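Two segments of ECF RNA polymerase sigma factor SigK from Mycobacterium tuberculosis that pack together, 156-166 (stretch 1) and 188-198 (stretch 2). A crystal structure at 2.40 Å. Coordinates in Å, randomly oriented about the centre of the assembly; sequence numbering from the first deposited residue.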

# COMPACT_ATOMS: atom_id res chain seq x y z
N ASP A 156 19.20 6.20 8.64
CA ASP A 156 18.24 6.66 9.64
C ASP A 156 17.17 7.58 9.04
O ASP A 156 15.98 7.40 9.30
CB ASP A 156 18.95 7.36 10.81
CG ASP A 156 19.82 6.42 11.63
OD1 ASP A 156 19.68 5.18 11.49
OD2 ASP A 156 20.64 6.92 12.43
N THR A 157 17.60 8.55 8.23
CA THR A 157 16.67 9.47 7.56
C THR A 157 15.73 8.74 6.60
O THR A 157 14.54 9.06 6.53
CB THR A 157 17.41 10.57 6.77
OG1 THR A 157 18.80 10.22 6.62
CG2 THR A 157 17.31 11.90 7.49
N GLN A 158 16.27 7.78 5.85
CA GLN A 158 15.48 7.04 4.87
C GLN A 158 14.49 6.08 5.54
O GLN A 158 13.37 5.90 5.06
CB GLN A 158 16.39 6.31 3.88
CG GLN A 158 17.08 7.27 2.92
CD GLN A 158 18.30 6.68 2.24
OE1 GLN A 158 18.37 5.48 1.98
NE2 GLN A 158 19.28 7.53 1.94
N ARG A 159 14.89 5.48 6.66
CA ARG A 159 13.98 4.65 7.46
C ARG A 159 12.89 5.51 8.12
O ARG A 159 11.74 5.10 8.19
CB ARG A 159 14.75 3.89 8.55
CG ARG A 159 13.92 2.86 9.29
CD ARG A 159 14.58 2.41 10.59
NE ARG A 159 15.92 1.85 10.37
CZ ARG A 159 17.07 2.43 10.71
NH1 ARG A 159 17.10 3.61 11.32
NH2 ARG A 159 18.21 1.81 10.45
N GLN A 160 13.29 6.69 8.59
CA GLN A 160 12.36 7.64 9.22
C GLN A 160 11.27 8.12 8.27
O GLN A 160 10.12 8.31 8.69
CB GLN A 160 13.15 8.84 9.76
CG GLN A 160 12.36 9.82 10.61
CD GLN A 160 13.20 11.02 11.03
OE1 GLN A 160 13.92 11.60 10.22
NE2 GLN A 160 13.11 11.39 12.31
N CYS A 161 11.62 8.34 7.00
CA CYS A 161 10.64 8.77 5.99
C CYS A 161 9.53 7.75 5.81
O CYS A 161 8.35 8.10 5.80
CB CYS A 161 11.32 9.02 4.64
SG CYS A 161 12.07 10.66 4.49
N ILE A 162 9.91 6.48 5.66
CA ILE A 162 8.93 5.40 5.51
C ILE A 162 8.14 5.21 6.80
O ILE A 162 6.93 4.97 6.76
CB ILE A 162 9.61 4.08 5.07
CG1 ILE A 162 10.23 4.25 3.68
CG2 ILE A 162 8.60 2.93 5.07
CD1 ILE A 162 10.86 3.01 3.09
N GLU A 163 8.81 5.32 7.94
CA GLU A 163 8.16 5.16 9.25
C GLU A 163 7.04 6.19 9.45
O GLU A 163 5.93 5.83 9.86
CB GLU A 163 9.19 5.29 10.38
CG GLU A 163 8.73 4.73 11.72
CD GLU A 163 8.83 3.21 11.79
OE1 GLU A 163 9.92 2.66 11.52
OE2 GLU A 163 7.81 2.56 12.12
N LEU A 164 7.32 7.45 9.16
CA LEU A 164 6.35 8.53 9.36
C LEU A 164 5.27 8.56 8.28
O LEU A 164 4.09 8.68 8.59
CB LEU A 164 7.05 9.89 9.43
CG LEU A 164 7.95 10.12 10.65
CD1 LEU A 164 8.73 11.42 10.48
CD2 LEU A 164 7.16 10.15 11.94
N ALA A 165 5.68 8.44 7.02
CA ALA A 165 4.73 8.54 5.90
C ALA A 165 3.87 7.29 5.78
O ALA A 165 2.64 7.38 5.80
CB ALA A 165 5.48 8.79 4.60
N TYR A 166 4.51 6.14 5.64
CA TYR A 166 3.81 4.89 5.40
C TYR A 166 3.08 4.40 6.67
O TYR A 166 1.86 4.34 6.69
CB TYR A 166 4.76 3.82 4.86
CG TYR A 166 4.08 2.61 4.29
CD1 TYR A 166 3.42 2.65 3.06
CD2 TYR A 166 4.09 1.40 4.98
CE1 TYR A 166 2.80 1.53 2.54
CE2 TYR A 166 3.46 0.27 4.47
CZ TYR A 166 2.82 0.35 3.25
OH TYR A 166 2.20 -0.77 2.75
N SER A 188 12.78 13.63 -2.48
CA SER A 188 14.00 12.94 -2.90
C SER A 188 14.36 11.82 -1.93
O SER A 188 14.81 10.75 -2.34
CB SER A 188 15.17 13.92 -3.00
OG SER A 188 14.96 14.85 -4.04
N ARG A 189 14.17 12.07 -0.63
CA ARG A 189 14.54 11.11 0.40
C ARG A 189 13.61 9.90 0.42
O ARG A 189 14.07 8.77 0.59
CB ARG A 189 14.57 11.79 1.78
CG ARG A 189 15.53 11.17 2.79
CD ARG A 189 16.93 10.98 2.21
NE ARG A 189 17.97 11.59 3.04
CZ ARG A 189 18.43 12.83 2.91
NH1 ARG A 189 17.96 13.65 1.97
NH2 ARG A 189 19.39 13.27 3.72
N MET A 190 12.32 10.13 0.24
CA MET A 190 11.35 9.04 0.10
C MET A 190 11.68 8.18 -1.11
O MET A 190 11.61 6.96 -1.04
CB MET A 190 9.93 9.59 -0.05
CG MET A 190 9.33 10.10 1.25
SD MET A 190 7.65 10.68 1.01
CE MET A 190 7.19 11.05 2.70
N ARG A 191 12.03 8.83 -2.22
CA ARG A 191 12.47 8.14 -3.43
C ARG A 191 13.71 7.30 -3.19
O ARG A 191 13.78 6.15 -3.63
CB ARG A 191 12.76 9.15 -4.55
CG ARG A 191 11.52 9.69 -5.22
CD ARG A 191 11.87 10.61 -6.39
NE ARG A 191 12.57 9.89 -7.45
CZ ARG A 191 12.70 10.32 -8.71
NH1 ARG A 191 12.15 11.47 -9.10
NH2 ARG A 191 13.37 9.58 -9.58
N ASP A 192 14.69 7.87 -2.49
CA ASP A 192 15.93 7.16 -2.17
C ASP A 192 15.66 5.93 -1.31
O ASP A 192 16.19 4.85 -1.57
CB ASP A 192 16.93 8.09 -1.48
CG ASP A 192 17.49 9.16 -2.41
OD1 ASP A 192 17.04 9.25 -3.57
OD2 ASP A 192 18.39 9.91 -1.98
N ALA A 193 14.82 6.09 -0.29
CA ALA A 193 14.47 5.00 0.62
C ALA A 193 13.83 3.84 -0.15
O ALA A 193 14.20 2.68 0.07
CB ALA A 193 13.52 5.50 1.69
N LEU A 194 12.90 4.15 -1.04
CA LEU A 194 12.22 3.13 -1.84
C LEU A 194 13.13 2.49 -2.90
O LEU A 194 12.94 1.32 -3.24
CB LEU A 194 10.96 3.69 -2.51
CG LEU A 194 9.66 3.59 -1.72
CD1 LEU A 194 9.15 2.15 -1.69
CD2 LEU A 194 9.80 4.13 -0.30
N ARG A 195 14.11 3.24 -3.40
CA ARG A 195 15.08 2.70 -4.36
C ARG A 195 15.99 1.69 -3.67
O ARG A 195 16.21 0.60 -4.20
CB ARG A 195 15.93 3.82 -4.98
CG ARG A 195 16.83 3.35 -6.12
CD ARG A 195 17.71 4.46 -6.66
NE ARG A 195 16.93 5.64 -7.04
CZ ARG A 195 16.85 6.77 -6.33
NH1 ARG A 195 17.52 6.93 -5.19
NH2 ARG A 195 16.09 7.77 -6.78
N SER A 196 16.50 2.05 -2.50
CA SER A 196 17.33 1.16 -1.69
C SER A 196 16.59 -0.13 -1.32
O SER A 196 17.19 -1.21 -1.31
CB SER A 196 17.79 1.88 -0.42
OG SER A 196 18.66 1.06 0.35
N LEU A 197 15.30 -0.00 -1.00
CA LEU A 197 14.47 -1.16 -0.69
C LEU A 197 14.26 -2.04 -1.91
O LEU A 197 14.43 -3.26 -1.84
CB LEU A 197 13.11 -0.74 -0.12
CG LEU A 197 13.07 -0.28 1.34
CD1 LEU A 197 11.64 0.02 1.74
CD2 LEU A 197 13.68 -1.32 2.27
N ARG A 198 13.90 -1.42 -3.03
CA ARG A 198 13.74 -2.14 -4.30
C ARG A 198 15.00 -2.94 -4.63
O ARG A 198 14.92 -4.10 -5.02
CB ARG A 198 13.43 -1.15 -5.43
CG ARG A 198 12.97 -1.81 -6.73
CD ARG A 198 12.67 -0.79 -7.83
NE ARG A 198 11.70 0.23 -7.40
CZ ARG A 198 11.98 1.52 -7.18
NH1 ARG A 198 13.20 2.01 -7.35
NH2 ARG A 198 11.00 2.34 -6.79
O HOH W 1 19.69 3.20 2.12

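Both stretches are helical, and they cross nearly at right angles: their N-to-C directions differ by 100° and their axes approach to 8.6 Å. The first helix widens into a pi-type turn at 163-166. The backbones come nearest at Gln 158 and Ala 193, whose CA atoms lie 4.8 Å apart, and Cys 161 CA lies 5.9 Å from Met 190 CA. So close a crossing suits the small side chain of Ala 193, which points toward the first helix and brings its CB within 3.4 Å of Gln 158 O.

No direct hydrogen bond or salt bridge joins the stretches; side-chain packing dominates the 500 Å² they bury. Gln 158 acts as a knob, its side chain lodged among Arg 189, Asp 192, Ala 193 and Ser 196. Gln 158 CB lies 3.7 Å from Ala 193 CB and Gln 158 CG 3.8 Å from Arg 189 CD, while the amide continues the packing, with Gln 158 NE2 4.2 Å from Asp 192 CB. At the partly exposed margin a water bridges the helices, donating to Gln 158 OE1 at 2.6 Å and hydrogen-bonded to Ser 196 OG at 3.0 Å.

Beyond Gln 158 the contact becomes apolar and buried. Ile 162 leaves its backbone sideways, but its m, t rotamer extends CD1 to 3.4 Å from Leu 197 CD1 and 3.7 Å from Leu 194 CD2. Met 190 likewise starts sideways; its extended chain carries CE to 3.4 Å from Ala 165 CB, where the short alanine leaves room for the methionine tip. Cys 161, which points toward the second helix, adds to this packing, its CB 4.1 Å from Met 190 CG.

Arg 189 covers the partly exposed flank, its CB 3.9 Å from Cys 161 SG and its NE 3.9 Å from Thr 157 CB. On the second helix, Asp 192 is engaged within its own stretch, where OD1 accepts a hydrogen bond from Arg 195 NH1 at 2.9 Å as part of a salt bridge.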